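Side-chain contacts in proteasome protein (PDB 2P90), which is of unknown function but belongs to the PAC2 family, related to proteasome assembly chaperones, and may act in a proteasome-linked process: residues 25-30 with 223-228; 125-130 with 190-195; 56-61 with 103-108. All coordinates share one frame; numbering follows the deposited sequence.

Contact 1 (25-30 with 223-228); sequences GPTLIV and DSADLN
Thr-27 and Ala-225, and beside them Ile-29 and Leu-227, meet through aliphatic carbon: no ring or other planar group offers a face or an edge here. The motif is a helix packed on a β-sheet of the α/β fold, the end of helix 211-225 and the turn after it lying over strand 27-33. The tighter pair is methyl against methyl, Thr-27 CG2 standing 3.6 Å from Ala-225 CB, with the hydroxyl OG1 of Thr-27 farther off at 4.2 Å from the same CB. Thr-27 chi1 of 131° lies off the staggered positions and turns both branches toward the alanine, CG2 the more closely. Asp-226 leaves the helical conformation with positive phi (56°), and Leu-227 beyond it again points toward the strand. Asp-226 O accepts a hydrogen bond from Lys-102 NZ, and Asn-228 is hydrogen-bonded through its backbone N to Asp-98 and through its side chain to Asn-99, so the turn is fastened to the loop joining strands 92-97 and 103-108. Leu-227 also packs on Phe-104 and Ile-221, both of which Ile-29 touches as well. Ile-29 and Leu-227 each carry an extended chi2, near 160°, and their terminal CD1 methyls approach to a looser 4.5 Å, Ile-29 CD1 to Leu-227 CD1.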
ATOM      1  N   GLY B  25     -35.250  -9.408  14.412  1.00 63.63           N
ATOM      2  CA  GLY B  25     -33.809  -9.185  14.429  1.00 60.77           C
ATOM      3  C   GLY B  25     -33.395  -7.767  14.065  1.00 58.71           C
ATOM      4  O   GLY B  25     -34.054  -7.111  13.252  1.00 58.22           O
ATOM      5  N   PRO B  26     -32.265  -7.298  14.631  1.00 57.02           N
ATOM      6  CA  PRO B  26     -31.773  -5.958  14.284  1.00 54.97           C
ATOM      7  C   PRO B  26     -31.272  -5.858  12.831  1.00 52.79           C
ATOM      8  O   PRO B  26     -31.034  -6.860  12.161  1.00 51.07           O
ATOM      9  CB  PRO B  26     -30.628  -5.747  15.274  1.00 54.81           C
ATOM     10  CG  PRO B  26     -30.121  -7.143  15.519  1.00 55.75           C
ATOM     11  CD  PRO B  26     -31.360  -7.983  15.577  1.00 57.10           C
ATOM     12  N   THR B  27     -31.183  -4.637  12.336  1.00 51.45           N
ATOM     13  CA  THR B  27     -30.458  -4.425  11.102  1.00 50.15           C
ATOM     14  C   THR B  27     -29.004  -4.002  11.433  1.00 48.11           C
ATOM     15  O   THR B  27     -28.717  -3.385  12.488  1.00 46.72           O
ATOM     16  CB  THR B  27     -31.223  -3.502  10.079  1.00 51.18           C
ATOM     17  OG1 THR B  27     -30.365  -2.455   9.562  1.00 52.45           O
ATOM     18  CG2 THR B  27     -32.433  -2.912  10.691  1.00 50.36           C
ATOM     19  N   LEU B  28     -28.092  -4.400  10.548  1.00 45.90           N
ATOM     20  CA  LEU B  28     -26.704  -4.018  10.684  1.00 43.07           C
ATOM     21  C   LEU B  28     -26.398  -2.873   9.723  1.00 42.39           C
ATOM     22  O   LEU B  28     -26.717  -2.947   8.543  1.00 41.70           O
ATOM     23  CB  LEU B  28     -25.784  -5.206  10.431  1.00 43.16           C
ATOM     24  CG  LEU B  28     -24.253  -4.940  10.377  1.00 41.92           C
ATOM     25  CD1 LEU B  28     -23.681  -4.525  11.717  1.00 37.48           C
ATOM     26  CD2 LEU B  28     -23.543  -6.165   9.848  1.00 42.15           C
ATOM     27  N   ILE B  29     -25.744  -1.844  10.252  1.00 41.53           N
ATOM     28  CA  ILE B  29     -25.181  -0.743   9.472  1.00 40.91           C
ATOM     29  C   ILE B  29     -23.675  -0.921   9.333  1.00 40.68           C
ATOM     30  O   ILE B  29     -22.972  -1.114  10.320  1.00 41.58           O
ATOM     31  CB  ILE B  29     -25.510   0.600  10.161  1.00 40.89           C
ATOM     32  CG1 ILE B  29     -27.035   0.670  10.349  1.00 42.08           C
ATOM     33  CG2 ILE B  29     -24.947   1.798   9.365  1.00 39.38           C
ATOM     34  CD1 ILE B  29     -27.430   1.704  11.325  1.00 48.49           C
ATOM     35  N   VAL B  30     -23.196  -0.884   8.099  1.00 39.88           N
ATOM     36  CA  VAL B  30     -21.815  -1.039   7.815  1.00 39.72           C
ATOM     37  C   VAL B  30     -21.319   0.335   7.322  1.00 40.55           C
ATOM     38  O   VAL B  30     -21.711   0.813   6.246  1.00 40.25           O
ATOM     39  CB  VAL B  30     -21.568  -2.196   6.789  1.00 39.98           C
ATOM     40  CG1 VAL B  30     -20.133  -2.187   6.284  1.00 38.90           C
ATOM     41  CG2 VAL B  30     -21.922  -3.565   7.382  1.00 37.35           C
ATOM     42  N   ASP B 223     -35.225   5.778   8.235  1.00 56.01           N
ATOM     43  CA  ASP B 223     -36.391   5.452   7.406  1.00 57.58           C
ATOM     44  C   ASP B 223     -36.546   3.951   7.199  1.00 57.79           C
ATOM     45  O   ASP B 223     -37.600   3.399   7.464  1.00 58.13           O
ATOM     46  CB  ASP B 223     -36.297   6.238   6.064  1.00 57.95           C
ATOM     47  CG  ASP B 223     -37.326   5.796   4.992  1.00 62.54           C
ATOM     48  OD1 ASP B 223     -38.394   5.201   5.326  1.00 66.93           O
ATOM     49  OD2 ASP B 223     -37.079   6.085   3.780  1.00 65.16           O
ATOM     50  N   SER B 224     -35.488   3.282   6.744  1.00 58.40           N
ATOM     51  CA  SER B 224     -35.589   1.885   6.308  1.00 58.02           C
ATOM     52  C   SER B 224     -35.367   0.852   7.416  1.00 58.15           C
ATOM     53  O   SER B 224     -35.619  -0.333   7.229  1.00 58.37           O
ATOM     54  CB  SER B 224     -34.623   1.639   5.153  1.00 58.51           C
ATOM     55  OG  SER B 224     -33.452   2.411   5.305  1.00 57.80           O
ATOM     56  N   ALA B 225     -34.888   1.300   8.565  1.00 57.78           N
ATOM     57  CA  ALA B 225     -34.655   0.414   9.679  1.00 57.51           C
ATOM     58  C   ALA B 225     -35.619   0.753  10.806  1.00 57.79           C
ATOM     59  O   ALA B 225     -35.576   0.121  11.877  1.00 57.88           O
ATOM     60  CB  ALA B 225     -33.203   0.543  10.153  1.00 57.47           C
ATOM     61  N   ASP B 226     -36.480   1.747  10.563  1.00 57.74           N
ATOM     62  CA  ASP B 226     -37.451   2.218  11.549  1.00 57.78           C
ATOM     63  C   ASP B 226     -36.756   2.626  12.843  1.00 57.70           C
ATOM     64  O   ASP B 226     -36.986   2.030  13.908  1.00 57.31           O
ATOM     65  CB  ASP B 226     -38.547   1.152  11.794  1.00 58.51           C
ATOM     66  CG  ASP B 226     -39.761   1.694  12.582  1.00 60.11           C
ATOM     67  OD1 ASP B 226     -40.000   2.939  12.595  1.00 60.67           O
ATOM     68  OD2 ASP B 226     -40.475   0.855  13.193  1.00 60.64           O
ATOM     69  N   LEU B 227     -35.893   3.640  12.736  1.00 57.92           N
ATOM     70  CA  LEU B 227     -35.111   4.137  13.880  1.00 57.74           C
ATOM     71  C   LEU B 227     -35.409   5.606  14.144  1.00 57.40           C
ATOM     72  O   LEU B 227     -35.688   6.357  13.221  1.00 56.65           O
ATOM     73  CB  LEU B 227     -33.586   3.934  13.664  1.00 58.00           C
ATOM     74  CG  LEU B 227     -33.028   2.525  13.351  1.00 59.34           C
ATOM     75  CD1 LEU B 227     -31.600   2.569  12.715  1.00 60.70           C
ATOM     76  CD2 LEU B 227     -33.056   1.586  14.576  1.00 60.26           C
ATOM     77  N   ASN B 228     -35.351   5.996  15.417  1.00 57.51           N
ATOM     78  CA  ASN B 228     -35.535   7.382  15.828  1.00 57.84           C
ATOM     79  C   ASN B 228     -34.187   7.995  16.241  1.00 57.47           C
ATOM     80  O   ASN B 228     -33.707   7.784  17.363  1.00 57.31           O
ATOM     81  CB  ASN B 228     -36.628   7.484  16.936  1.00 57.66           C
ATOM     82  CG  ASN B 228     -36.754   8.905  17.576  1.00 58.81           C
ATOM     83  OD1 ASN B 228     -36.114   9.879  17.155  1.00 57.51           O
ATOM     84  ND2 ASN B 228     -37.589   9.001  18.619  1.00 59.06           N
TER

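Contact 2 (125-130 with 190-195); sequences DLVEKF and KGKNVS
Glu-128 and Lys-192 form a salt bridge, the one polar bond across this contact. Lys-192 NZ donates to Glu-128 OE2 at 2.5 Å, a very short separation whose exact value is doubtful. The ammonium comes in beyond the end of the carboxylate, with a CD-OE2-NZ angle of about 158°, and so grips one oxygen rather than bridging both. The two side chains cross at about a right angle. Neither is fully stretched: the lysine bends at chi2 (83°) and chi3, the glutamate at chi2, and these kinks bring the two ends together over the gap between the segments, whose closest CA atoms, Val-127 CA and Lys-192 CA, are 9.8 Å apart. Both residues also touch a crystal neighbour, which may influence their conformations.

A longer-range attraction may add to this. Lys-190 NZ lies 4.8 Å from Glu-128 OE1 and 5.3 Å from Asp-125 OD1, too far for a bond but near enough that it probably contributes favourably to the electrostatics of the two acids.

Apolar contact is slight: Val-127 CG2 lies 4.4 Å from Lys-192 CE, so the end of the lysine's methylene chain just touches the valine on its way to the glutamate. Leu-187 packs against both.

Lys-192 follows directly on Gly-191, whose positive phi closes helix 179-189 with a Schellman motif, and leads into strand 194-202. The contact therefore ties the last turn of helix 116-129 to the connection between helix 179-189 and strand 194-202, while Asn-158 bonds the backbone of Lys-192 and Val-194 on the strand side.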
ATOM      1  N   ASP B 125     -20.631 -14.543   9.708  1.00 48.29           N
ATOM      2  CA  ASP B 125     -20.855 -15.337  10.923  1.00 49.35           C
ATOM      3  C   ASP B 125     -21.452 -14.493  12.046  1.00 49.39           C
ATOM      4  O   ASP B 125     -22.165 -15.018  12.909  1.00 48.70           O
ATOM      5  CB  ASP B 125     -19.586 -15.993  11.474  1.00 50.09           C
ATOM      6  CG  ASP B 125     -18.907 -16.922  10.484  1.00 54.09           C
ATOM      7  OD1 ASP B 125     -19.601 -17.582   9.642  1.00 55.95           O
ATOM      8  OD2 ASP B 125     -17.650 -16.969  10.568  1.00 56.84           O
ATOM      9  N   LEU B 126     -21.119 -13.198  12.055  1.00 49.25           N
ATOM     10  CA  LEU B 126     -21.619 -12.314  13.093  1.00 48.83           C
ATOM     11  C   LEU B 126     -23.087 -11.948  12.854  1.00 49.05           C
ATOM     12  O   LEU B 126     -23.857 -11.895  13.830  1.00 49.17           O
ATOM     13  CB  LEU B 126     -20.738 -11.068  13.281  1.00 48.19           C
ATOM     14  CG  LEU B 126     -19.389 -11.265  13.974  1.00 46.42           C
ATOM     15  CD1 LEU B 126     -18.499 -10.033  13.807  1.00 44.55           C
ATOM     16  CD2 LEU B 126     -19.578 -11.620  15.440  1.00 46.94           C
ATOM     17  N   VAL B 127     -23.477 -11.728  11.589  1.00 48.85           N
ATOM     18  CA  VAL B 127     -24.876 -11.462  11.304  1.00 49.47           C
ATOM     19  C   VAL B 127     -25.793 -12.660  11.632  1.00 50.71           C
ATOM     20  O   VAL B 127     -26.921 -12.466  12.134  1.00 50.38           O
ATOM     21  CB  VAL B 127     -25.188 -10.849   9.881  1.00 49.74           C
ATOM     22  CG1 VAL B 127     -24.013 -10.108   9.281  1.00 48.92           C
ATOM     23  CG2 VAL B 127     -25.856 -11.847   8.908  1.00 48.43           C
ATOM     24  N   GLU B 128     -25.304 -13.872  11.361  1.00 50.83           N
ATOM     25  CA  GLU B 128     -25.993 -15.071  11.807  1.00 52.70           C
ATOM     26  C   GLU B 128     -26.042 -15.162  13.320  1.00 52.41           C
ATOM     27  O   GLU B 128     -27.126 -15.326  13.902  1.00 52.34           O
ATOM     28  CB  GLU B 128     -25.386 -16.340  11.191  1.00 53.08           C
ATOM     29  CG  GLU B 128     -26.178 -16.794   9.960  1.00 56.66           C
ATOM     30  CD  GLU B 128     -25.275 -17.146   8.783  1.00 62.01           C
ATOM     31  OE1 GLU B 128     -24.107 -17.573   9.010  1.00 65.83           O
ATOM     32  OE2 GLU B 128     -25.734 -17.009   7.626  1.00 61.73           O
ATOM     33  N   LYS B 129     -24.873 -15.031  13.948  1.00 51.94           N
ATOM     34  CA  LYS B 129     -24.765 -15.062  15.389  1.00 51.66           C
ATOM     35  C   LYS B 129     -25.831 -14.161  16.042  1.00 50.70           C
ATOM     36  O   LYS B 129     -26.446 -14.528  17.024  1.00 50.66           O
ATOM     37  CB  LYS B 129     -23.350 -14.637  15.804  1.00 52.10           C
ATOM     38  CG  LYS B 129     -22.948 -14.988  17.234  1.00 54.15           C
ATOM     39  CD  LYS B 129     -22.701 -16.480  17.365  1.00 60.55           C
ATOM     40  CE  LYS B 129     -22.714 -16.954  18.832  1.00 63.52           C
ATOM     41  NZ  LYS B 129     -24.063 -17.241  19.449  1.00 64.91           N
ATOM     42  N   PHE B 130     -26.055 -12.986  15.482  1.00 49.85           N
ATOM     43  CA  PHE B 130     -26.907 -12.006  16.147  1.00 49.47           C
ATOM     44  C   PHE B 130     -28.314 -11.897  15.570  1.00 49.63           C
ATOM     45  O   PHE B 130     -29.087 -11.026  15.966  1.00 49.77           O
ATOM     46  CB  PHE B 130     -26.203 -10.659  16.267  1.00 48.17           C
ATOM     47  CG  PHE B 130     -25.145 -10.652  17.326  1.00 48.13           C
ATOM     48  CD1 PHE B 130     -25.471 -10.339  18.650  1.00 46.70           C
ATOM     49  CD2 PHE B 130     -23.831 -11.017  17.021  1.00 47.30           C
ATOM     50  CE1 PHE B 130     -24.511 -10.343  19.637  1.00 44.96           C
ATOM     51  CE2 PHE B 130     -22.876 -11.062  17.993  1.00 44.98           C
ATOM     52  CZ  PHE B 130     -23.200 -10.718  19.307  1.00 46.85           C
ATOM     53  N   LYS B 190     -25.506 -15.887  -0.123  1.00 56.92           N
ATOM     54  CA  LYS B 190     -25.953 -16.753   0.958  1.00 56.67           C
ATOM     55  C   LYS B 190     -27.468 -16.673   1.218  1.00 56.14           C
ATOM     56  O   LYS B 190     -27.960 -17.277   2.177  1.00 56.07           O
ATOM     57  CB  LYS B 190     -25.170 -16.466   2.241  1.00 57.19           C
ATOM     58  CG  LYS B 190     -23.923 -17.329   2.435  1.00 58.40           C
ATOM     59  CD  LYS B 190     -23.010 -16.709   3.486  1.00 61.64           C
ATOM     60  CE  LYS B 190     -21.742 -17.531   3.692  1.00 63.66           C
ATOM     61  NZ  LYS B 190     -21.806 -18.401   4.906  1.00 63.47           N
ATOM     62  N   GLY B 191     -28.186 -15.921   0.376  1.00 55.48           N
ATOM     63  CA  GLY B 191     -29.655 -15.743   0.483  1.00 54.71           C
ATOM     64  C   GLY B 191     -30.155 -14.645   1.417  1.00 53.98           C
ATOM     65  O   GLY B 191     -31.322 -14.638   1.781  1.00 53.48           O
ATOM     66  N   LYS B 192     -29.287 -13.708   1.794  1.00 53.19           N
ATOM     67  CA  LYS B 192     -29.595 -12.727   2.846  1.00 53.06           C
ATOM     68  C   LYS B 192     -30.080 -11.376   2.347  1.00 51.83           C
ATOM     69  O   LYS B 192     -29.816 -10.997   1.204  1.00 52.18           O
ATOM     70  CB  LYS B 192     -28.343 -12.449   3.692  1.00 54.10           C
ATOM     71  CG  LYS B 192     -28.281 -13.172   5.000  1.00 56.93           C
ATOM     72  CD  LYS B 192     -27.749 -14.561   4.798  1.00 60.27           C
ATOM     73  CE  LYS B 192     -26.544 -14.752   5.665  1.00 63.27           C
ATOM     74  NZ  LYS B 192     -25.968 -16.086   5.357  1.00 67.70           N
ATOM     75  N   ASN B 193     -30.747 -10.631   3.235  1.00 50.02           N
ATOM     76  CA  ASN B 193     -31.157  -9.254   2.956  1.00 48.80           C
ATOM     77  C   ASN B 193     -29.969  -8.280   3.054  1.00 47.17           C
ATOM     78  O   ASN B 193     -29.370  -8.144   4.134  1.00 46.15           O
ATOM     79  CB  ASN B 193     -32.285  -8.815   3.917  1.00 48.95           C
ATOM     80  CG  ASN B 193     -33.610  -9.560   3.674  1.00 51.07           C
ATOM     81  OD1 ASN B 193     -33.937  -9.951   2.535  1.00 51.96           O
ATOM     82  ND2 ASN B 193     -34.380  -9.749   4.749  1.00 48.39           N
ATOM     83  N   VAL B 194     -29.650  -7.600   1.948  1.00 45.33           N
ATOM     84  CA  VAL B 194     -28.558  -6.615   1.939  1.00 44.70           C
ATOM     85  C   VAL B 194     -28.724  -5.479   0.906  1.00 44.28           C
ATOM     86  O   VAL B 194     -29.088  -5.721  -0.242  1.00 44.07           O
ATOM     87  CB  VAL B 194     -27.133  -7.308   1.775  1.00 44.13           C
ATOM     88  CG1 VAL B 194     -27.029  -8.091   0.447  1.00 44.09           C
ATOM     89  CG2 VAL B 194     -26.018  -6.283   1.878  1.00 42.08           C
ATOM     90  N   SER B 195     -28.433  -4.250   1.333  1.00 43.48           N
ATOM     91  CA  SER B 195     -28.423  -3.072   0.455  1.00 43.50           C
ATOM     92  C   SER B 195     -27.213  -2.176   0.729  1.00 43.46           C
ATOM     93  O   SER B 195     -26.622  -2.191   1.843  1.00 43.18           O
ATOM     94  CB  SER B 195     -29.721  -2.254   0.605  1.00 44.06           C
ATOM     95  OG  SER B 195     -30.839  -3.047   0.217  1.00 45.21           O
TER

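Contact 3 (56-61 with 103-108); sequences RLIASF and PFLMLS
Phe-61 and Leu-107 cross at about a right angle, the leucine bringing a single methyl to the aromatic ring. Leu-107 CD1 lies 3.6 Å from Phe-61 CE2 and 4.2 Å from Phe-61 CD2, approaching obliquely, nearest to CE2. On the leucine, CG is anti to the backbone N (chi1 177°), which swings the isobutyl group over toward the phenylalanine although its first bond does not point there. The ring has further aromatic neighbours: Phe-119 meets it edge-to-face, and Tyr-9 packs against it.

Ile-58 and Leu-105 form the second crossing, again close to perpendicular. Here two methyl tips meet, Ile-58 CD1 and Leu-105 CD1 being 4.2 Å apart. With CG1 beside the backbone N and chi2 extended at 175°, the isoleucine spends its full length reaching over the intervening strand.

Strands 54-61 and 103-108 are not neighbours: strand 92-97 runs between them, antiparallel to both, in the mixed central sheet of this PAC2-family fold. Ile-58 CA and Leu-105 CA are accordingly 9.2 Å apart. A classic beta bulge, in which Ile-58 and Ala-59 both lie opposite Leu-93, shifts the alternation of the strand. It allows Ile-58 and Phe-61, three residues apart, to project from the same face, where an unbroken strand would send them to opposite faces.

All four side chains are buried and purely apolar. Phe-130, just after helix 116-129, covers Ile-58, while Leu-105 also packs on Leu-28 of strand 27-33 and on Val-132.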
ATOM      1  N   ARG B  56     -22.783  -0.181  23.032  1.00 50.46           N
ATOM      2  CA  ARG B  56     -21.949  -1.134  23.765  1.00 50.24           C
ATOM      3  C   ARG B  56     -21.181  -1.940  22.722  1.00 48.37           C
ATOM      4  O   ARG B  56     -21.776  -2.410  21.730  1.00 46.49           O
ATOM      5  CB  ARG B  56     -22.783  -2.102  24.643  1.00 51.64           C
ATOM      6  CG  ARG B  56     -23.564  -1.550  25.889  1.00 55.85           C
ATOM      7  CD  ARG B  56     -22.681  -0.987  27.026  1.00 64.39           C
ATOM      8  NE  ARG B  56     -22.745   0.495  27.076  1.00 71.18           N
ATOM      9  CZ  ARG B  56     -23.709   1.212  27.681  1.00 72.93           C
ATOM     10  NH1 ARG B  56     -24.711   0.604  28.324  1.00 75.31           N
ATOM     11  NH2 ARG B  56     -23.687   2.545  27.638  1.00 71.61           N
ATOM     12  N   LEU B  57     -19.868  -2.083  22.948  1.00 47.12           N
ATOM     13  CA  LEU B  57     -18.985  -2.903  22.085  1.00 45.69           C
ATOM     14  C   LEU B  57     -19.313  -4.416  22.144  1.00 45.34           C
ATOM     15  O   LEU B  57     -19.370  -5.002  23.223  1.00 45.42           O
ATOM     16  CB  LEU B  57     -17.517  -2.679  22.464  1.00 45.15           C
ATOM     17  CG  LEU B  57     -16.448  -3.298  21.545  1.00 44.43           C
ATOM     18  CD1 LEU B  57     -16.591  -2.790  20.120  1.00 43.29           C
ATOM     19  CD2 LEU B  57     -15.062  -2.974  22.075  1.00 44.53           C
ATOM     20  N   ILE B  58     -19.531  -5.027  20.988  1.00 44.58           N
ATOM     21  CA  ILE B  58     -19.805  -6.458  20.892  1.00 44.04           C
ATOM     22  C   ILE B  58     -18.569  -7.279  20.479  1.00 44.74           C
ATOM     23  O   ILE B  58     -18.259  -8.319  21.091  1.00 44.62           O
ATOM     24  CB  ILE B  58     -20.903  -6.721  19.849  1.00 43.72           C
ATOM     25  CG1 ILE B  58     -22.258  -6.209  20.347  1.00 42.17           C
ATOM     26  CG2 ILE B  58     -20.942  -8.208  19.446  1.00 43.38           C
ATOM     27  CD1 ILE B  58     -23.317  -6.333  19.331  1.00 39.30           C
ATOM     28  N   ALA B  59     -17.888  -6.823  19.419  1.00 44.56           N
ATOM     29  CA  ALA B  59     -16.721  -7.514  18.869  1.00 44.70           C
ATOM     30  C   ALA B  59     -15.706  -6.503  18.365  1.00 44.71           C
ATOM     31  O   ALA B  59     -16.087  -5.438  17.864  1.00 45.35           O
ATOM     32  CB  ALA B  59     -17.131  -8.435  17.746  1.00 44.79           C
ATOM     33  N   SER B  60     -14.423  -6.834  18.521  1.00 43.35           N
ATOM     34  CA  SER B  60     -13.341  -6.041  17.980  1.00 42.91           C
ATOM     35  C   SER B  60     -12.544  -6.870  17.011  1.00 41.75           C
ATOM     36  O   SER B  60     -12.088  -7.961  17.323  1.00 41.19           O
ATOM     37  CB  SER B  60     -12.399  -5.568  19.079  1.00 43.54           C
ATOM     38  OG  SER B  60     -12.959  -4.472  19.771  1.00 47.53           O
ATOM     39  N   PHE B  61     -12.379  -6.338  15.820  1.00 40.48           N
ATOM     40  CA  PHE B  61     -11.503  -6.950  14.855  1.00 38.98           C
ATOM     41  C   PHE B  61     -10.015  -6.695  15.173  1.00 38.66           C
ATOM     42  O   PHE B  61      -9.632  -5.654  15.775  1.00 37.21           O
ATOM     43  CB  PHE B  61     -11.906  -6.504  13.458  1.00 38.61           C
ATOM     44  CG  PHE B  61     -13.200  -7.129  12.987  1.00 38.88           C
ATOM     45  CD1 PHE B  61     -13.185  -8.210  12.114  1.00 38.57           C
ATOM     46  CD2 PHE B  61     -14.441  -6.661  13.455  1.00 39.73           C
ATOM     47  CE1 PHE B  61     -14.392  -8.812  11.669  1.00 38.53           C
ATOM     48  CE2 PHE B  61     -15.653  -7.257  13.029  1.00 38.79           C
ATOM     49  CZ  PHE B  61     -15.620  -8.342  12.126  1.00 37.65           C
ATOM     50  N   PRO B 103     -32.737  -1.339  19.698  1.00 48.43           N
ATOM     51  CA  PRO B 103     -31.370  -1.714  19.312  1.00 47.41           C
ATOM     52  C   PRO B 103     -31.140  -1.814  17.806  1.00 46.22           C
ATOM     53  O   PRO B 103     -31.999  -2.275  17.066  1.00 45.25           O
ATOM     54  CB  PRO B 103     -31.180  -3.103  19.959  1.00 47.92           C
ATOM     55  CG  PRO B 103     -32.593  -3.675  20.078  1.00 47.76           C
ATOM     56  CD  PRO B 103     -33.495  -2.483  20.262  1.00 48.31           C
ATOM     57  N   PHE B 104     -29.972  -1.361  17.368  1.00 45.18           N
ATOM     58  CA  PHE B 104     -29.448  -1.762  16.074  1.00 44.53           C
ATOM     59  C   PHE B 104     -27.944  -2.009  16.164  1.00 44.37           C
ATOM     60  O   PHE B 104     -27.275  -1.688  17.166  1.00 44.62           O
ATOM     61  CB  PHE B 104     -29.781  -0.753  14.965  1.00 44.44           C
ATOM     62  CG  PHE B 104     -29.173   0.609  15.167  1.00 44.31           C
ATOM     63  CD1 PHE B 104     -28.036   0.987  14.453  1.00 43.05           C
ATOM     64  CD2 PHE B 104     -29.752   1.521  16.062  1.00 43.99           C
ATOM     65  CE1 PHE B 104     -27.486   2.266  14.612  1.00 44.84           C
ATOM     66  CE2 PHE B 104     -29.223   2.795  16.245  1.00 43.13           C
ATOM     67  CZ  PHE B 104     -28.077   3.175  15.522  1.00 45.65           C
ATOM     68  N   LEU B 105     -27.421  -2.580  15.090  1.00 43.92           N
ATOM     69  CA  LEU B 105     -26.025  -2.961  15.032  1.00 43.34           C
ATOM     70  C   LEU B 105     -25.233  -2.075  14.072  1.00 42.71           C
ATOM     71  O   LEU B 105     -25.680  -1.719  12.972  1.00 42.44           O
ATOM     72  CB  LEU B 105     -25.922  -4.430  14.640  1.00 42.20           C
ATOM     73  CG  LEU B 105     -25.740  -5.413  15.764  1.00 43.62           C
ATOM     74  CD1 LEU B 105     -26.588  -5.155  16.987  1.00 43.88           C
ATOM     75  CD2 LEU B 105     -25.896  -6.866  15.250  1.00 44.20           C
ATOM     76  N   MET B 106     -24.035  -1.741  14.499  1.00 41.97           N
ATOM     77  CA  MET B 106     -23.143  -0.976  13.674  1.00 41.79           C
ATOM     78  C   MET B 106     -21.726  -1.609  13.605  1.00 40.92           C
ATOM     79  O   MET B 106     -21.093  -1.927  14.623  1.00 40.49           O
ATOM     80  CB  MET B 106     -23.118   0.482  14.165  1.00 41.28           C
ATOM     81  CG  MET B 106     -22.222   1.372  13.329  1.00 43.73           C
ATOM     82  SD  MET B 106     -22.601   3.136  13.465  1.00 41.39           S
ATOM     83  CE  MET B 106     -23.127   3.345  11.811  1.00 44.10           C
ATOM     84  N   LEU B 107     -21.271  -1.821  12.378  1.00 40.44           N
ATOM     85  CA  LEU B 107     -19.897  -2.182  12.117  1.00 39.36           C
ATOM     86  C   LEU B 107     -19.219  -0.960  11.507  1.00 38.88           C
ATOM     87  O   LEU B 107     -19.533  -0.535  10.394  1.00 37.72           O
ATOM     88  CB  LEU B 107     -19.788  -3.389  11.182  1.00 39.63           C
ATOM     89  CG  LEU B 107     -18.367  -3.792  10.784  1.00 38.66           C
ATOM     90  CD1 LEU B 107     -17.617  -4.364  11.991  1.00 37.01           C
ATOM     91  CD2 LEU B 107     -18.422  -4.798   9.627  1.00 38.62           C
ATOM     92  N   SER B 108     -18.306  -0.381  12.273  1.00 38.30           N
ATOM     93  CA  SER B 108     -17.668   0.804  11.809  1.00 38.97           C
ATOM     94  C   SER B 108     -16.197   0.812  12.188  1.00 37.88           C
ATOM     95  O   SER B 108     -15.790   0.157  13.111  1.00 38.22           O
ATOM     96  CB  SER B 108     -18.399   2.028  12.342  1.00 38.59           C
ATOM     97  OG  SER B 108     -18.246   2.139  13.744  1.00 41.24           O
TER

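All three contacts involve the central sheet or its covering helices, yet they differ in depth. Contact 3 is wholly buried and hydrocarbon throughout; contact 1 is partly buried and also apolar; contact 2, nearest the surface, is the one that relies on charge. Contacts 1 and 3 draw on neighbouring strands, 27-33 and 103-108, joined by two probable backbone hydrogen bonds at Ile-29, but use opposite faces of the sheet: Ile-29 packs on Phe-104 and Met-106, Leu-28 on Leu-105. Contact 2 belongs with contact 3's face, where Leu-126 reaches Phe-61 and Phe-130 reaches Ile-58, and Val-127 meets Leu-28 from contact 1's strand.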